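Local structure of NURA (Sulfolobus solfataricus, 2YGK) at residues V250-R262 / R271-V283. The protein is a manganese-dependent nuclease that works with the HerA helicase to resect DNA ends during double-strand break repair. Numbering follows the deposited sequence.
Sequences VLRKMEYTTFYTR and RVDIVGRVDEKIV
The ring of F259 is gripped between V272 and V283, the tightly packed part of the hairpin of strands 255-262 and 270-275 in the central sheet of the NurA domain. V272 CB lies 3.9 Å from the F259 ring centroid and V283 CG2 lies 3.8 Å from it over the opposite face. Both are CH-pi contacts, which branched valines suit because they offer blunt methyl and methine surfaces to a flat ring. With chi1 at 61°, F259 CG is staggered between the backbone N and the carbonyl carbon, and the ring lies alongside V272 with V283 of helix 280-291 across its other face. Antiparallel backbone bonds join F259 to V272 and T257 to I274.

The opposite face of the sheet, bearing T258, R271 and D273, carries a polar cluster. T258, with a short hydroxyl beside D273, donates from OG1 to D273 OD1 (2.7 Å) from above the carboxylate plane. R271, long enough to reach both D273 and S204, gives OD1 a salt-bridging hydrogen bond from NE (3.1 Å, 177°), on its syn lone pair. D273 OD2 accepts from L136 N and from a water that bonds Y256 OH.

Near G276 the contact opens to solvent: T257 OG1 donates to G276 O (2.9 Å), but the exposed E255 and R277 share only charge attraction. Two donors on one buried carboxylate oxygen probably favour ionised D273, and the NE bond, with that of NH1 to S204, fixes the extended R271.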
loop_
_atom_site.group_PDB
_atom_site.type_symbol
_atom_site.label_atom_id
_atom_site.label_comp_id
_atom_site.label_asym_id
_atom_site.label_seq_id
_atom_site.Cartn_x
_atom_site.Cartn_y
_atom_site.Cartn_z
ATOM N N VAL A 250 10.978 -13.227 -26.921
ATOM C CA VAL A 250 11.408 -14.634 -26.691
ATOM C C VAL A 250 10.944 -15.233 -25.323
ATOM O O VAL A 250 11.181 -16.393 -25.018
ATOM C CB VAL A 250 12.943 -14.851 -26.910
ATOM C CG1 VAL A 250 13.311 -16.343 -26.829
ATOM C CG2 VAL A 250 13.384 -14.313 -28.264
ATOM N N LEU A 251 10.264 -14.428 -24.522
ATOM C CA LEU A 251 9.701 -14.842 -23.250
ATOM C C LEU A 251 8.197 -15.076 -23.342
ATOM O O LEU A 251 7.578 -15.509 -22.384
ATOM C CB LEU A 251 9.975 -13.731 -22.248
ATOM C CG LEU A 251 9.748 -13.967 -20.773
ATOM C CD1 LEU A 251 10.597 -15.139 -20.289
ATOM C CD2 LEU A 251 10.078 -12.671 -20.061
ATOM N N ARG A 252 7.607 -14.779 -24.498
ATOM C CA ARG A 252 6.164 -14.930 -24.672
ATOM C C ARG A 252 5.733 -16.401 -24.791
ATOM O O ARG A 252 4.692 -16.767 -24.248
ATOM C CB ARG A 252 5.648 -14.095 -25.852
ATOM C CG ARG A 252 5.639 -12.578 -25.614
ATOM C CD ARG A 252 5.219 -11.793 -26.886
ATOM N NE ARG A 252 5.054 -10.352 -26.628
ATOM C CZ ARG A 252 3.942 -9.637 -26.825
ATOM N NH1 ARG A 252 2.837 -10.193 -27.319
ATOM N NH2 ARG A 252 3.941 -8.336 -26.535
ATOM N N LYS A 253 6.517 -17.251 -25.465
ATOM C CA LYS A 253 6.269 -18.721 -25.412
ATOM C C LYS A 253 7.149 -19.392 -24.367
ATOM O O LYS A 253 7.679 -20.491 -24.617
ATOM C CB LYS A 253 6.432 -19.465 -26.768
ATOM C CG LYS A 253 7.523 -18.938 -27.646
ATOM C CD LYS A 253 7.729 -19.650 -29.003
ATOM C CE LYS A 253 8.256 -18.723 -30.141
ATOM N NZ LYS A 253 7.889 -19.206 -31.469
HETATM N N MSE A 254 7.318 -18.758 -23.204
HETATM C CA MSE A 254 7.918 -19.479 -22.106
HETATM C C MSE A 254 6.786 -20.174 -21.403
HETATM O O MSE A 254 5.790 -19.553 -21.040
HETATM C CB MSE A 254 8.750 -18.603 -21.157
HETATM C CG MSE A 254 10.209 -18.408 -21.631
HETATM SE SE MSE A 254 11.064 -19.952 -22.601
HETATM C CE MSE A 254 12.674 -19.051 -23.213
ATOM N N GLU A 255 6.926 -21.489 -21.304
ATOM C CA GLU A 255 6.081 -22.301 -20.470
ATOM C C GLU A 255 6.922 -22.672 -19.260
ATOM O O GLU A 255 8.077 -23.097 -19.395
ATOM C CB GLU A 255 5.607 -23.560 -21.211
ATOM C CG GLU A 255 4.407 -23.314 -22.131
ATOM C CD GLU A 255 3.669 -24.605 -22.513
ATOM O OE1 GLU A 255 4.312 -25.585 -22.984
ATOM O OE2 GLU A 255 2.431 -24.625 -22.340
ATOM N N TYR A 256 6.343 -22.505 -18.078
ATOM C CA TYR A 256 7.031 -22.864 -16.862
ATOM C C TYR A 256 6.219 -23.820 -16.025
ATOM O O TYR A 256 5.046 -24.061 -16.293
ATOM C CB TYR A 256 7.440 -21.621 -16.073
ATOM C CG TYR A 256 6.331 -20.782 -15.513
ATOM C CD1 TYR A 256 5.599 -19.930 -16.321
ATOM C CD2 TYR A 256 6.062 -20.789 -14.159
ATOM C CE1 TYR A 256 4.578 -19.124 -15.792
ATOM C CE2 TYR A 256 5.067 -20.009 -13.614
ATOM C CZ TYR A 256 4.321 -19.174 -14.428
ATOM O OH TYR A 256 3.339 -18.391 -13.864
ATOM N N THR A 257 6.879 -24.390 -15.024
ATOM C CA THR A 257 6.247 -25.327 -14.127
ATOM C C THR A 257 6.162 -24.729 -12.726
ATOM O O THR A 257 7.124 -24.130 -12.246
ATOM C CB THR A 257 7.022 -26.634 -14.063
ATOM O OG1 THR A 257 7.137 -27.180 -15.374
ATOM C CG2 THR A 257 6.300 -27.633 -13.200
ATOM N N THR A 258 5.003 -24.906 -12.090
ATOM C CA THR A 258 4.847 -24.585 -10.702
ATOM C C THR A 258 4.609 -25.877 -9.928
ATOM O O THR A 258 3.939 -26.787 -10.403
ATOM C CB THR A 258 3.697 -23.576 -10.496
ATOM O OG1 THR A 258 3.957 -22.382 -11.265
ATOM C CG2 THR A 258 3.581 -23.179 -9.039
ATOM N N PHE A 259 5.212 -25.980 -8.754
ATOM C CA PHE A 259 4.739 -26.921 -7.743
ATOM C C PHE A 259 4.824 -26.254 -6.387
ATOM O O PHE A 259 5.517 -25.252 -6.234
ATOM C CB PHE A 259 5.540 -28.222 -7.753
ATOM C CG PHE A 259 6.999 -28.056 -7.461
ATOM C CD1 PHE A 259 7.891 -27.760 -8.467
ATOM C CD2 PHE A 259 7.488 -28.235 -6.196
ATOM C CE1 PHE A 259 9.279 -27.594 -8.194
ATOM C CE2 PHE A 259 8.871 -28.086 -5.923
ATOM C CZ PHE A 259 9.748 -27.756 -6.921
ATOM N N TYR A 260 4.119 -26.828 -5.417
ATOM C CA TYR A 260 4.177 -26.434 -4.026
ATOM C C TYR A 260 4.903 -27.488 -3.264
ATOM O O TYR A 260 4.714 -28.671 -3.490
ATOM C CB TYR A 260 2.795 -26.322 -3.493
ATOM C CG TYR A 260 2.054 -25.193 -4.113
ATOM C CD1 TYR A 260 2.203 -23.867 -3.625
ATOM C CD2 TYR A 260 1.199 -25.405 -5.178
ATOM C CE1 TYR A 260 1.504 -22.816 -4.178
ATOM C CE2 TYR A 260 0.467 -24.336 -5.738
ATOM C CZ TYR A 260 0.643 -23.044 -5.239
ATOM O OH TYR A 260 -0.071 -21.991 -5.786
ATOM N N THR A 261 5.766 -27.099 -2.357
ATOM C CA THR A 261 6.512 -28.105 -1.607
ATOM C C THR A 261 6.563 -27.630 -0.179
ATOM O O THR A 261 6.478 -26.430 0.088
ATOM C CB THR A 261 7.974 -28.296 -2.186
ATOM O OG1 THR A 261 8.692 -29.342 -1.479
ATOM C CG2 THR A 261 8.716 -26.993 -2.134
ATOM N N ARG A 262 6.631 -28.609 0.717
ATOM C CA ARG A 262 6.969 -28.431 2.097
ATOM C C ARG A 262 8.240 -29.187 2.255
ATOM O O ARG A 262 8.240 -30.395 2.012
ATOM C CB ARG A 262 5.891 -29.046 2.998
ATOM C CG ARG A 262 6.260 -29.015 4.487
ATOM C CD ARG A 262 5.175 -29.588 5.360
ATOM N NE ARG A 262 3.925 -28.806 5.396
ATOM C CZ ARG A 262 2.746 -29.160 4.872
ATOM N NH1 ARG A 262 2.593 -30.304 4.222
ATOM N NH2 ARG A 262 1.687 -28.354 5.000
ATOM N N ARG A 271 5.807 -21.987 -2.764
ATOM C CA ARG A 271 5.603 -22.154 -4.200
ATOM C C ARG A 271 6.944 -22.079 -4.911
ATOM O O ARG A 271 7.754 -21.189 -4.636
ATOM C CB ARG A 271 4.735 -21.028 -4.732
ATOM C CG ARG A 271 4.327 -21.202 -6.198
ATOM C CD ARG A 271 3.657 -19.942 -6.755
ATOM N NE ARG A 271 3.429 -20.068 -8.201
ATOM C CZ ARG A 271 2.264 -19.882 -8.825
ATOM N NH1 ARG A 271 1.143 -19.530 -8.166
ATOM N NH2 ARG A 271 2.209 -20.066 -10.139
ATOM N N VAL A 272 7.187 -22.993 -5.844
ATOM C CA VAL A 272 8.395 -22.916 -6.663
ATOM C C VAL A 272 7.992 -22.842 -8.119
ATOM O O VAL A 272 7.233 -23.687 -8.575
ATOM C CB VAL A 272 9.277 -24.143 -6.490
ATOM C CG1 VAL A 272 10.473 -23.998 -7.351
ATOM C CG2 VAL A 272 9.694 -24.357 -5.027
ATOM N N ASP A 273 8.497 -21.848 -8.844
ATOM C CA ASP A 273 8.372 -21.791 -10.297
ATOM C C ASP A 273 9.731 -22.042 -10.898
ATOM O O ASP A 273 10.707 -21.454 -10.488
ATOM C CB ASP A 273 7.914 -20.428 -10.774
ATOM C CG ASP A 273 6.577 -20.009 -10.191
ATOM O OD1 ASP A 273 5.820 -20.942 -9.903
ATOM O OD2 ASP A 273 6.327 -18.753 -10.007
ATOM N N ILE A 274 9.788 -22.897 -11.900
ATOM C CA ILE A 274 11.027 -23.208 -12.576
ATOM C C ILE A 274 10.729 -23.228 -14.072
ATOM O O ILE A 274 9.840 -23.917 -14.493
ATOM C CB ILE A 274 11.630 -24.558 -12.025
ATOM C CG1 ILE A 274 12.776 -25.070 -12.879
ATOM C CG2 ILE A 274 10.616 -25.634 -11.955
ATOM C CD1 ILE A 274 13.429 -26.294 -12.246
ATOM N N VAL A 275 11.435 -22.433 -14.865
ATOM C CA VAL A 275 11.215 -22.411 -16.318
ATOM C C VAL A 275 11.803 -23.653 -17.006
ATOM O O VAL A 275 13.024 -23.890 -16.997
ATOM C CB VAL A 275 11.861 -21.194 -16.996
ATOM C CG1 VAL A 275 11.844 -21.378 -18.496
ATOM C CG2 VAL A 275 11.168 -19.899 -16.576
ATOM N N GLY A 276 10.920 -24.403 -17.644
ATOM C CA GLY A 276 11.278 -25.654 -18.281
ATOM C C GLY A 276 10.268 -26.717 -17.917
ATOM O O GLY A 276 9.317 -26.453 -17.163
ATOM N N ARG A 277 10.458 -27.912 -18.476
ATOM C CA ARG A 277 9.722 -29.089 -18.008
ATOM C C ARG A 277 10.525 -29.785 -16.927
ATOM O O ARG A 277 11.758 -29.845 -16.961
ATOM C CB ARG A 277 9.359 -30.067 -19.136
ATOM C CG ARG A 277 7.849 -30.122 -19.445
ATOM C CD ARG A 277 7.573 -30.831 -20.773
ATOM N NE ARG A 277 6.527 -30.153 -21.543
ATOM C CZ ARG A 277 6.463 -30.110 -22.877
ATOM N NH1 ARG A 277 7.387 -30.697 -23.636
ATOM N NH2 ARG A 277 5.460 -29.467 -23.462
ATOM N N VAL A 278 9.780 -30.318 -15.978
ATOM C CA VAL A 278 10.329 -30.830 -14.754
ATOM C C VAL A 278 9.488 -32.028 -14.392
ATOM O O VAL A 278 8.313 -32.052 -14.692
ATOM C CB VAL A 278 10.252 -29.728 -13.693
ATOM C CG1 VAL A 278 10.031 -30.290 -12.325
ATOM C CG2 VAL A 278 11.500 -28.865 -13.765
ATOM N N ASP A 279 10.080 -33.035 -13.774
ATOM C CA ASP A 279 9.324 -34.254 -13.435
ATOM C C ASP A 279 9.427 -34.587 -11.933
ATOM O O ASP A 279 10.013 -33.823 -11.163
ATOM C CB ASP A 279 9.790 -35.403 -14.309
ATOM C CG ASP A 279 11.218 -35.779 -14.049
ATOM O OD1 ASP A 279 11.745 -35.454 -12.964
ATOM O OD2 ASP A 279 11.820 -36.413 -14.938
ATOM N N GLU A 280 8.820 -35.682 -11.498
ATOM C CA GLU A 280 8.914 -36.041 -10.092
ATOM C C GLU A 280 10.375 -36.112 -9.661
ATOM O O GLU A 280 10.748 -35.543 -8.660
ATOM C CB GLU A 280 8.244 -37.377 -9.787
ATOM C CG GLU A 280 6.744 -37.302 -9.698
ATOM C CD GLU A 280 6.121 -38.369 -8.791
ATOM O OE1 GLU A 280 6.833 -39.278 -8.312
ATOM O OE2 GLU A 280 4.901 -38.261 -8.545
ATOM N N LYS A 281 11.200 -36.826 -10.408
ATOM C CA LYS A 281 12.577 -37.016 -9.993
ATOM C C LYS A 281 13.258 -35.661 -9.769
ATOM O O LYS A 281 13.919 -35.453 -8.742
ATOM C CB LYS A 281 13.334 -37.799 -11.050
ATOM C CG LYS A 281 14.726 -38.211 -10.658
ATOM C CD LYS A 281 15.383 -38.895 -11.854
ATOM C CE LYS A 281 16.684 -39.562 -11.489
ATOM N NZ LYS A 281 17.264 -40.160 -12.689
ATOM N N ILE A 282 13.104 -34.746 -10.723
ATOM C CA ILE A 282 13.717 -33.428 -10.592
ATOM C C ILE A 282 13.191 -32.729 -9.341
ATOM O O ILE A 282 13.988 -32.245 -8.531
ATOM C CB ILE A 282 13.560 -32.563 -11.875
ATOM C CG1 ILE A 282 14.425 -33.166 -13.012
ATOM C CG2 ILE A 282 14.000 -31.147 -11.602
ATOM C CD1 ILE A 282 13.900 -32.998 -14.443
ATOM N N VAL A 283 11.873 -32.708 -9.169
ATOM C CA VAL A 283 11.256 -32.121 -7.987
ATOM C C VAL A 283 11.835 -32.657 -6.672
ATOM O O VAL A 283 12.142 -31.850 -5.774
ATOM C CB VAL A 283 9.729 -32.344 -7.993
ATOM C CG1 VAL A 283 9.162 -32.314 -6.599
ATOM C CG2 VAL A 283 9.064 -31.305 -8.856
HETATM O O HOH W 1 4.614 -17.321 -11.250
#